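4-aminobutyrate transaminase (Acinetobacter baumannii, PDB 6WOP) probably catalyses the pyridoxal-phosphate-dependent transfer of the amino group of 4-aminobutyrate to 2-oxoglutarate, as a class-III aminotransferase. Local coordinates at residues A228-K232 / H233-L237; A247-K251 / L252-N256; E318-L321 / C322-A325; E402-R405 / Q406-I410. All blocks are in the same frame, centred on the assembly; numbering follows the deposited sequence.

Contact 1 (A228-K232 / H233-L237); sequences AICDK and HGILL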
loop_
_atom_site.group_PDB
_atom_site.type_symbol
_atom_site.label_atom_id
_atom_site.label_comp_id
_atom_site.label_asym_id
_atom_site.label_seq_id
_atom_site.Cartn_x
_atom_site.Cartn_y
_atom_site.Cartn_z
ATOM N N ALA A 228 -12.452 -10.205 24.406
ATOM C CA ALA A 228 -12.184 -11.642 24.315
ATOM C C ALA A 228 -11.606 -12.011 22.936
ATOM O O ALA A 228 -10.711 -12.867 22.836
ATOM C CB ALA A 228 -13.453 -12.442 24.612
ATOM N N ILE A 229 -12.077 -11.366 21.866
ATOM C CA ILE A 229 -11.516 -11.640 20.525
ATOM C C ILE A 229 -10.068 -11.187 20.450
ATOM O O ILE A 229 -9.198 -11.930 19.954
ATOM C CB ILE A 229 -12.369 -10.959 19.443
ATOM C CG1 ILE A 229 -13.698 -11.694 19.259
ATOM C CG2 ILE A 229 -11.584 -10.783 18.107
ATOM C CD1 ILE A 229 -14.744 -10.868 18.512
ATOM N N CYS A 230 -9.783 -9.959 20.923
ATOM C CA CYS A 230 -8.382 -9.528 20.960
ATOM C C CYS A 230 -7.506 -10.470 21.785
ATOM O O CYS A 230 -6.408 -10.850 21.355
ATOM C CB CYS A 230 -8.271 -8.111 21.514
ATOM S SG CYS A 230 -8.853 -6.887 20.290
ATOM N N ASP A 231 -7.953 -10.925 22.966
ATOM C CA ASP A 231 -7.107 -11.781 23.794
ATOM C C ASP A 231 -6.842 -13.103 23.094
ATOM O O ASP A 231 -5.720 -13.630 23.134
ATOM C CB ASP A 231 -7.756 -12.083 25.146
ATOM C CG ASP A 231 -7.930 -10.834 26.031
ATOM O OD1 ASP A 231 -7.347 -9.758 25.764
ATOM O OD2 ASP A 231 -8.708 -10.944 26.992
ATOM N N LYS A 232 -7.840 -13.605 22.456
ATOM C CA LYS A 232 -7.751 -14.852 21.752
ATOM C C LYS A 232 -6.747 -14.809 20.613
ATOM O O LYS A 232 -6.086 -15.762 20.343
ATOM C CB LYS A 232 -9.126 -15.164 21.234
ATOM C CG LYS A 232 -9.288 -16.399 20.448
ATOM C CD LYS A 232 -10.668 -16.378 19.843
ATOM C CE LYS A 232 -10.949 -17.658 19.098
ATOM N NZ LYS A 232 -12.393 -17.808 18.804
ATOM N N HIS A 233 -6.664 -13.676 19.948
ATOM C CA HIS A 233 -5.788 -13.533 18.779
ATOM C C HIS A 233 -4.512 -12.728 19.022
ATOM O O HIS A 233 -3.771 -12.483 18.061
ATOM C CB HIS A 233 -6.582 -12.891 17.633
ATOM C CG HIS A 233 -7.708 -13.758 17.154
ATOM N ND1 HIS A 233 -7.524 -15.066 16.750
ATOM C CD2 HIS A 233 -9.027 -13.493 16.985
ATOM C CE1 HIS A 233 -8.688 -15.581 16.374
ATOM N NE2 HIS A 233 -9.616 -14.646 16.503
ATOM N N GLY A 234 -4.242 -12.292 20.259
ATOM C CA GLY A 234 -3.051 -11.508 20.492
ATOM C C GLY A 234 -3.117 -10.119 19.902
ATOM O O GLY A 234 -2.077 -9.505 19.690
ATOM N N ILE A 235 -4.314 -9.602 19.634
ATOM C CA ILE A 235 -4.483 -8.263 19.068
ATOM C C ILE A 235 -4.561 -7.258 20.228
ATOM O O ILE A 235 -5.171 -7.574 21.254
ATOM C CB ILE A 235 -5.765 -8.216 18.213
ATOM C CG1 ILE A 235 -5.687 -9.241 17.040
ATOM C CG2 ILE A 235 -6.032 -6.766 17.707
ATOM C CD1 ILE A 235 -7.007 -9.513 16.430
ATOM N N LEU A 236 -4.029 -6.031 20.058
ATOM C CA LEU A 236 -4.254 -5.003 21.083
ATOM C C LEU A 236 -5.577 -4.252 20.945
ATOM O O LEU A 236 -6.028 -3.928 19.847
ATOM C CB LEU A 236 -3.138 -3.951 21.070
ATOM C CG LEU A 236 -1.798 -4.620 21.410
ATOM C CD1 LEU A 236 -0.671 -3.625 21.123
ATOM C CD2 LEU A 236 -1.676 -5.162 22.894
ATOM N N LEU A 237 -6.153 -3.849 22.095
ATOM C CA LEU A 237 -7.377 -3.063 22.069
ATOM C C LEU A 237 -7.002 -1.629 22.417
ATOM O O LEU A 237 -6.394 -1.406 23.458
ATOM C CB LEU A 237 -8.386 -3.614 23.066
ATOM C CG LEU A 237 -9.737 -2.860 23.171
ATOM C CD1 LEU A 237 -10.455 -2.856 21.853
ATOM C CD2 LEU A 237 -10.656 -3.567 24.244
#

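Contact 2 (A247-K251 / L252-N256); sequences ARTGK and LFAMN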
loop_
_atom_site.group_PDB
_atom_site.type_symbol
_atom_site.label_atom_id
_atom_site.label_comp_id
_atom_site.label_asym_id
_atom_site.label_seq_id
_atom_site.Cartn_x
_atom_site.Cartn_y
_atom_site.Cartn_z
ATOM N N ALA A 247 -13.121 13.966 31.881
ATOM C CA ALA A 247 -14.329 14.159 32.701
ATOM C C ALA A 247 -15.588 14.364 31.862
ATOM O O ALA A 247 -16.686 14.460 32.442
ATOM C CB ALA A 247 -14.183 15.320 33.684
ATOM N N ARG A 248 -15.492 14.365 30.536
ATOM C CA ARG A 248 -16.674 14.614 29.692
ATOM C C ARG A 248 -17.836 13.681 30.013
ATOM O O ARG A 248 -18.999 14.094 30.017
ATOM C CB ARG A 248 -16.291 14.463 28.215
ATOM C CG ARG A 248 -17.280 15.037 27.227
ATOM C CD ARG A 248 -17.171 16.584 27.212
ATOM N NE ARG A 248 -18.485 17.164 27.261
ATOM C CZ ARG A 248 -18.695 18.449 27.509
ATOM N NH1 ARG A 248 -17.647 19.278 27.724
ATOM N NH2 ARG A 248 -19.946 18.900 27.593
ATOM N N THR A 249 -17.548 12.417 30.292
ATOM C CA THR A 249 -18.599 11.410 30.417
ATOM C C THR A 249 -18.958 11.166 31.863
ATOM O O THR A 249 -19.698 10.231 32.150
ATOM C CB THR A 249 -18.176 10.084 29.785
ATOM O OG1 THR A 249 -17.083 9.523 30.543
ATOM C CG2 THR A 249 -17.795 10.316 28.329
ATOM N N GLY A 250 -18.424 11.960 32.794
ATOM C CA GLY A 250 -18.878 11.831 34.180
ATOM C C GLY A 250 -17.966 10.938 35.000
ATOM O O GLY A 250 -18.200 10.755 36.209
ATOM N N LYS A 251 -16.918 10.412 34.372
ATOM C CA LYS A 251 -15.754 9.819 35.029
ATOM C C LYS A 251 -14.567 10.334 34.241
ATOM O O LYS A 251 -14.752 10.918 33.176
ATOM C CB LYS A 251 -15.795 8.273 35.054
ATOM C CG LYS A 251 -17.008 7.706 35.880
ATOM C CD LYS A 251 -16.950 6.160 35.893
ATOM C CE LYS A 251 -18.047 5.529 36.707
ATOM N NZ LYS A 251 -17.938 6.003 38.117
ATOM N N LEU A 252 -13.341 10.145 34.744
ATOM C CA LEU A 252 -12.232 10.841 34.086
ATOM C C LEU A 252 -12.092 10.377 32.641
ATOM O O LEU A 252 -12.039 11.193 31.702
ATOM C CB LEU A 252 -10.953 10.619 34.859
ATOM C CG LEU A 252 -9.739 11.429 34.383
ATOM C CD1 LEU A 252 -10.024 12.939 34.521
ATOM C CD2 LEU A 252 -8.503 11.009 35.167
ATOM N N PHE A 253 -12.101 9.058 32.431
ATOM C CA PHE A 253 -12.079 8.429 31.104
ATOM C C PHE A 253 -13.412 7.728 30.862
ATOM O O PHE A 253 -13.965 7.115 31.778
ATOM C CB PHE A 253 -10.992 7.368 31.012
ATOM C CG PHE A 253 -9.586 7.956 31.033
ATOM C CD1 PHE A 253 -9.033 8.460 29.885
ATOM C CD2 PHE A 253 -8.879 8.030 32.217
ATOM C CE1 PHE A 253 -7.763 9.049 29.912
ATOM C CE2 PHE A 253 -7.604 8.605 32.246
ATOM C CZ PHE A 253 -7.058 9.102 31.090
ATOM N N ALA A 254 -13.916 7.770 29.631
ATOM C CA ALA A 254 -15.127 6.988 29.362
ATOM C C ALA A 254 -14.903 5.513 29.684
ATOM O O ALA A 254 -15.822 4.823 30.115
ATOM C CB ALA A 254 -15.512 7.147 27.894
ATOM N N MET A 255 -13.682 5.015 29.492
ATOM C CA MET A 255 -13.404 3.600 29.757
ATOM C C MET A 255 -13.566 3.296 31.234
ATOM O O MET A 255 -13.733 2.133 31.615
ATOM C CB MET A 255 -11.978 3.265 29.303
ATOM C CG MET A 255 -11.761 3.172 27.797
ATOM S SD MET A 255 -12.856 1.941 27.041
ATOM C CE MET A 255 -12.246 0.453 27.861
ATOM N N ASN A 256 -13.581 4.335 32.094
ATOM C CA ASN A 256 -13.815 4.068 33.515
ATOM C C ASN A 256 -15.204 3.565 33.805
ATOM O O ASN A 256 -15.432 3.063 34.906
ATOM C CB ASN A 256 -13.589 5.313 34.374
ATOM C CG ASN A 256 -12.109 5.599 34.577
ATOM O OD1 ASN A 256 -11.633 6.717 34.380
ATOM N ND2 ASN A 256 -11.393 4.597 35.081
#

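Contact 3 (E318-L321 / C322-A325); sequences EENL and CDRA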
loop_
_atom_site.group_PDB
_atom_site.type_symbol
_atom_site.label_atom_id
_atom_site.label_comp_id
_atom_site.label_asym_id
_atom_site.label_seq_id
_atom_site.Cartn_x
_atom_site.Cartn_y
_atom_site.Cartn_z
ATOM N N GLU A 318 -10.504 18.992 42.028
ATOM C CA GLU A 318 -10.813 19.978 43.061
ATOM C C GLU A 318 -12.219 20.529 42.898
ATOM O O GLU A 318 -12.883 20.839 43.888
ATOM C CB GLU A 318 -9.786 21.121 43.035
ATOM C CG GLU A 318 -10.148 22.314 43.920
ATOM C CD GLU A 318 -10.170 21.992 45.392
ATOM O OE1 GLU A 318 -10.831 22.737 46.156
ATOM O OE2 GLU A 318 -9.531 20.998 45.799
ATOM N N GLU A 319 -12.686 20.683 41.666
ATOM C CA GLU A 319 -13.986 21.268 41.385
ATOM C C GLU A 319 -15.040 20.213 41.113
ATOM O O GLU A 319 -16.166 20.562 40.764
ATOM C CB GLU A 319 -13.847 22.249 40.203
ATOM C CG GLU A 319 -12.794 23.313 40.602
ATOM C CD GLU A 319 -12.462 24.348 39.512
ATOM O OE1 GLU A 319 -13.213 24.442 38.532
ATOM O OE2 GLU A 319 -11.479 25.101 39.702
ATOM N N ASN A 320 -14.700 18.926 41.274
ATOM C CA ASN A 320 -15.675 17.844 41.129
ATOM C C ASN A 320 -16.367 17.912 39.774
ATOM O O ASN A 320 -17.598 17.864 39.675
ATOM C CB ASN A 320 -16.733 17.895 42.246
ATOM C CG ASN A 320 -16.147 17.733 43.604
ATOM O OD1 ASN A 320 -15.416 16.787 43.862
ATOM N ND2 ASN A 320 -16.477 18.652 44.502
ATOM N N LEU A 321 -15.576 18.047 38.726
ATOM C CA LEU A 321 -16.161 18.219 37.411
ATOM C C LEU A 321 -16.711 16.926 36.805
ATOM O O LEU A 321 -17.591 17.023 35.941
ATOM C CB LEU A 321 -15.145 18.839 36.440
ATOM C CG LEU A 321 -14.740 20.271 36.785
ATOM C CD1 LEU A 321 -13.833 20.842 35.667
ATOM C CD2 LEU A 321 -15.910 21.225 37.096
ATOM N N CYS A 322 -16.253 15.737 37.230
ATOM C CA CYS A 322 -16.981 14.517 36.861
ATOM C C CYS A 322 -18.424 14.577 37.369
ATOM O O CYS A 322 -19.375 14.328 36.611
ATOM C CB CYS A 322 -16.271 13.270 37.402
ATOM S SG CYS A 322 -14.941 12.685 36.241
ATOM N N ASP A 323 -18.606 14.940 38.641
ATOM C CA ASP A 323 -19.961 15.067 39.173
ATOM C C ASP A 323 -20.754 16.149 38.435
ATOM O O ASP A 323 -21.943 15.960 38.148
ATOM C CB ASP A 323 -19.931 15.402 40.665
ATOM C CG ASP A 323 -19.529 14.237 41.535
ATOM O OD1 ASP A 323 -19.670 13.060 41.155
ATOM O OD2 ASP A 323 -19.048 14.536 42.633
ATOM N N ARG A 324 -20.132 17.303 38.161
ATOM C CA ARG A 324 -20.828 18.340 37.403
ATOM C C ARG A 324 -21.242 17.841 36.023
ATOM O O ARG A 324 -22.331 18.191 35.534
ATOM C CB ARG A 324 -19.982 19.599 37.279
ATOM C CG ARG A 324 -20.021 20.429 38.544
ATOM C CD ARG A 324 -20.100 21.929 38.308
ATOM N NE ARG A 324 -21.466 22.406 38.083
ATOM C CZ ARG A 324 -21.811 23.259 37.107
ATOM N NH1 ARG A 324 -20.858 23.726 36.229
ATOM N NH2 ARG A 324 -23.123 23.589 36.981
ATOM N N ALA A 325 -20.376 17.040 35.372
ATOM C CA ALA A 325 -20.730 16.473 34.063
ATOM C C ALA A 325 -22.006 15.648 34.167
ATOM O O ALA A 325 -22.889 15.722 33.292
ATOM C CB ALA A 325 -19.590 15.603 33.530
#

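Contact 4 (E402-R405 / Q406-I410); sequences EQFR and QGLDI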
loop_
_atom_site.group_PDB
_atom_site.type_symbol
_atom_site.label_atom_id
_atom_site.label_comp_id
_atom_site.label_asym_id
_atom_site.label_seq_id
_atom_site.Cartn_x
_atom_site.Cartn_y
_atom_site.Cartn_z
ATOM N N GLU A 402 -26.656 28.969 35.902
ATOM C CA GLU A 402 -27.652 29.915 35.391
ATOM C C GLU A 402 -27.443 30.241 33.917
ATOM O O GLU A 402 -28.410 30.468 33.191
ATOM C CB GLU A 402 -27.639 31.205 36.230
ATOM C CG GLU A 402 -26.392 32.065 36.085
ATOM C CD GLU A 402 -25.236 31.695 37.064
ATOM O OE1 GLU A 402 -25.254 30.613 37.722
ATOM O OE2 GLU A 402 -24.314 32.534 37.180
ATOM N N GLN A 403 -26.202 30.226 33.442
ATOM C CA GLN A 403 -25.918 30.437 32.033
ATOM C C GLN A 403 -26.222 29.179 31.208
ATOM O O GLN A 403 -26.749 29.266 30.091
ATOM C CB GLN A 403 -24.458 30.834 31.864
ATOM C CG GLN A 403 -24.122 31.266 30.452
ATOM C CD GLN A 403 -22.638 31.612 30.258
ATOM O OE1 GLN A 403 -21.752 30.917 30.734
ATOM N NE2 GLN A 403 -22.391 32.648 29.504
ATOM N N PHE A 404 -25.954 28.004 31.772
ATOM C CA PHE A 404 -26.374 26.756 31.146
ATOM C C PHE A 404 -27.894 26.726 30.949
ATOM O O PHE A 404 -28.395 26.362 29.869
ATOM C CB PHE A 404 -25.909 25.594 32.031
ATOM C CG PHE A 404 -26.237 24.178 31.496
ATOM C CD1 PHE A 404 -25.541 23.638 30.405
ATOM C CD2 PHE A 404 -27.114 23.357 32.212
ATOM C CE1 PHE A 404 -25.759 22.348 30.000
ATOM C CE2 PHE A 404 -27.335 22.048 31.794
ATOM C CZ PHE A 404 -26.657 21.562 30.703
ATOM N N ARG A 405 -28.627 27.167 31.968
ATOM C CA ARG A 405 -30.085 27.188 31.905
ATOM C C ARG A 405 -30.551 28.104 30.777
ATOM O O ARG A 405 -31.483 27.773 30.044
ATOM C CB ARG A 405 -30.675 27.651 33.238
ATOM C CG ARG A 405 -30.100 26.937 34.451
ATOM C CD ARG A 405 -31.166 26.132 35.176
ATOM N NE ARG A 405 -30.594 25.266 36.203
ATOM C CZ ARG A 405 -30.223 25.682 37.409
ATOM N NH1 ARG A 405 -30.363 26.957 37.745
ATOM N NH2 ARG A 405 -29.711 24.823 38.280
ATOM N N GLN A 406 -29.899 29.255 30.643
ATOM C CA GLN A 406 -30.224 30.194 29.564
ATOM C C GLN A 406 -29.990 29.571 28.202
ATOM O O GLN A 406 -30.750 29.811 27.248
ATOM C CB GLN A 406 -29.356 31.437 29.680
ATOM C CG GLN A 406 -29.743 32.600 28.785
ATOM C CD GLN A 406 -28.868 33.781 29.075
ATOM O OE1 GLN A 406 -28.152 33.769 30.072
ATOM N NE2 GLN A 406 -28.854 34.771 28.182
ATOM N N GLY A 407 -28.890 28.815 28.101
ATOM C CA GLY A 407 -28.580 28.089 26.880
ATOM C C GLY A 407 -29.651 27.084 26.558
ATOM O O GLY A 407 -30.023 26.940 25.402
ATOM N N LEU A 408 -30.189 26.399 27.581
ATOM C CA LEU A 408 -31.223 25.385 27.313
ATOM C C LEU A 408 -32.539 26.044 26.942
ATOM O O LEU A 408 -33.329 25.492 26.176
ATOM C CB LEU A 408 -31.425 24.501 28.530
ATOM C CG LEU A 408 -30.298 23.643 29.075
ATOM C CD1 LEU A 408 -30.736 22.977 30.380
ATOM C CD2 LEU A 408 -29.815 22.656 28.045
ATOM N N ASP A 409 -32.798 27.240 27.482
ATOM C CA ASP A 409 -33.989 27.974 27.071
ATOM C C ASP A 409 -33.883 28.436 25.611
ATOM O O ASP A 409 -34.871 28.403 24.873
ATOM C CB ASP A 409 -34.222 29.157 28.010
ATOM C CG ASP A 409 -34.621 28.725 29.445
ATOM O OD1 ASP A 409 -34.998 27.542 29.658
ATOM O OD2 ASP A 409 -34.557 29.601 30.365
ATOM N N ILE A 410 -32.717 28.918 25.186
ATOM C CA ILE A 410 -32.572 29.295 23.785
ATOM C C ILE A 410 -32.735 28.066 22.889
ATOM O O ILE A 410 -33.370 28.136 21.825
ATOM C CB ILE A 410 -31.207 29.978 23.559
ATOM C CG1 ILE A 410 -31.122 31.306 24.358
ATOM C CG2 ILE A 410 -30.961 30.227 22.078
ATOM C CD1 ILE A 410 -29.653 31.677 24.717
HETATM O O HOH W 1 -27.800 33.111 32.586
HETATM O O HOH W 2 -25.170 34.479 29.403
#

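Contact 1 (A228-K232 / H233-L237)
C230 O accepts a hydrogen bond from I235 N at 3.0 Å and a weak one from H233 N at 3.2 Å, both from the chain that turns back over it. The same H233 N also bonds to I229 O at 3.1 Å, so it is shared between two carbonyls of the last turn. A further weak bond runs from G234 N to D231 O, and G234 has positive phi (70°), which turns the chain out of the helix.

On the buried side, C230 SG lies 3.8 Å from I235 CG2. The thiol reaches it because SG is turned anti to the carbonyl carbon of its own residue, chi1 -73°. K232 and H233 run alongside each other, pointing the same way. The extended lysine chain puts CD over one face of the imidazole, a CH-pi contact at 4.2 Å from CD to the ring centroid, while I229 CG2 comes in the ring plane at the edge, 3.9 Å from H233 CD2. K232 NZ bonds to a bound tartrate, probably from the crystallisation liquor, and the H233 ring meets F192 edge-to-face. The bond from I235 N to C230 O, enclosing the weak one from G234 N to D231 O, with G234 at positive phi, defines a Schellman motif that closes helix 220-233 and leads into strand 236-240, which lies beside the parallel strand 201-206 in a beta-alpha-beta crossover.

Contact 2 (A247-K251 / L252-N256)
A247 N reaches L252 O over 3.0 Å at a nearly straight N-H...O angle of 169°, closing a loop whose first half is a type I beta turn from A247 to G250, with G250 N bonded to A247 O at 3.1 Å. The second half enters a 3-10 segment beginning at A254, where N256 N bonds back to F253 O at 2.8 Å.

T249 leans on A254. OG1 of T249 lies 3.4 Å from A254 CA, and CG2 of T249 stands 3.9 Å from A254 CB. A chi1 of 66° sets the hydroxyl between the backbone N and the carbonyl carbon of T249, and its hydrogen-bonding partner is H257 NE2.

The 3-10 turn that opens at A254 is held by side-chain acceptors: N256 OD1 folds back to accept F253 N at 3.1 Å, which resembles one half of a capping box, while the carboxylate of E241 receives A254 N and M255 N. The turn lies in the long connection between strands 236-240 and 264-267, neighbours in the mixed sheet that contains both.

K251 packs along N256. Its CB lies 3.8 Å from N256 CB, and further along the chain its CD lies 3.6 Å from N256 O; a bend at chi4 (-60°) then carries NZ away. L252 and A247 both rest on I316 of helix 303-318.

Contact 3 (E318-L321 / C322-A325)
L321, N320 and R324 carry the contact, with R324 N bonded to N320 O at 3.0 Å (N-H...O angle 162°). This bond and the next, from A325 N to L321 O at 2.8 Å, are the first i to i+4 steps of the helix. The side chain of R324 lies against these carbonyls in van der Waals contact, its CG 3.7 Å from N320 O and its CB 3.8 Å from L321 O. Bends at chi2 and chi3 then lead the guanidinium away, and NH1 bonds to I399 O.

N320 holds the N-cap position, but its side chain makes no capping bond; in a left-handed conformation (phi 55°), it breaks the helical path between helix 303-318, which E319 is first to leave, and helix 321-342, in a tight two-residue link between the helices. Its CB instead comes 4.1 Å from D323 OD2, on the exposed side of the turn.

L321 is buried. With CG anti to its carbonyl carbon (chi1 -66°), its side chain packs on T398; across the contact CD2 of L321 only approaches R324 CB loosely, at 4.4 Å. L321 O has A325 CB beside it at 3.4 Å. Separately, E319 OE2 bonds to H60 NE2.

Contact 4 (E402-R405 / Q406-I410)
Four backbone bonds continue one regular helix across the junction, from Q406 N to E402 O, G407 N to Q403 O, L408 N to F404 O and D409 N to R405 O, with lengths between 2.9 and 3.2 Å.

On the buried side F404 and L408, one turn apart, cross obliquely. L408 CD1 touches the ring rim at F404 CE2, 3.8 Å away, and CD2 of L408 sits 4.3 Å above the ring plane, displaced toward the rim. The ring reaches L408 because its CG is anti to the backbone N (chi1 -178°), whereas L408 has its CG anti to the carbonyl carbon (chi1 -62°). Both side chains press on L332 of helix 321-342, and the F404 ring meets Y395 edge-to-face.

Q406 forms a water-linked cluster with the preceding turn. Its OE1 receives one proton from each of two waters: the first, 2.6 Å from OE1, also donates weakly to E402 O, and the second, 3.1 Å from OE1, takes a weak bond from Q403 NE2, whose stronger partner is T35 OG1. An extended chain carries Q406 OE1 to them. R405 leads outward to a salt bridge of its NE with E331 OE1. The pattern is that of an amphipathic helix, 401-416, near the C-terminus, packing F404 and L408 on helix 321-342 and Q403, Q406 and I410 on I45 of strand 43-46.

In the fold
Contacts 2 and 3 are neighbours, their centres about 11 Å apart, and they touch: C322 CB lies 3.4 Å from G250 O, where the start of helix 321-342 packs on the loop. Contact 4 meets that helix from helix 401-416, through F404 and L408. Contact 1 is farthest from contact 4, about 45 Å between centres and across the chain's centre. Contact 2 lies closest to that centre, and several of its polar atoms, such as T249 OG1 and A254 N, are met by protein groups; contacts 1 and 4 border solvent and involve tartrate and waters. Contact 1 ends helix 220-233, contact 3 begins helix 321-342, and contact 4 spans the opening turns of helix 401-416.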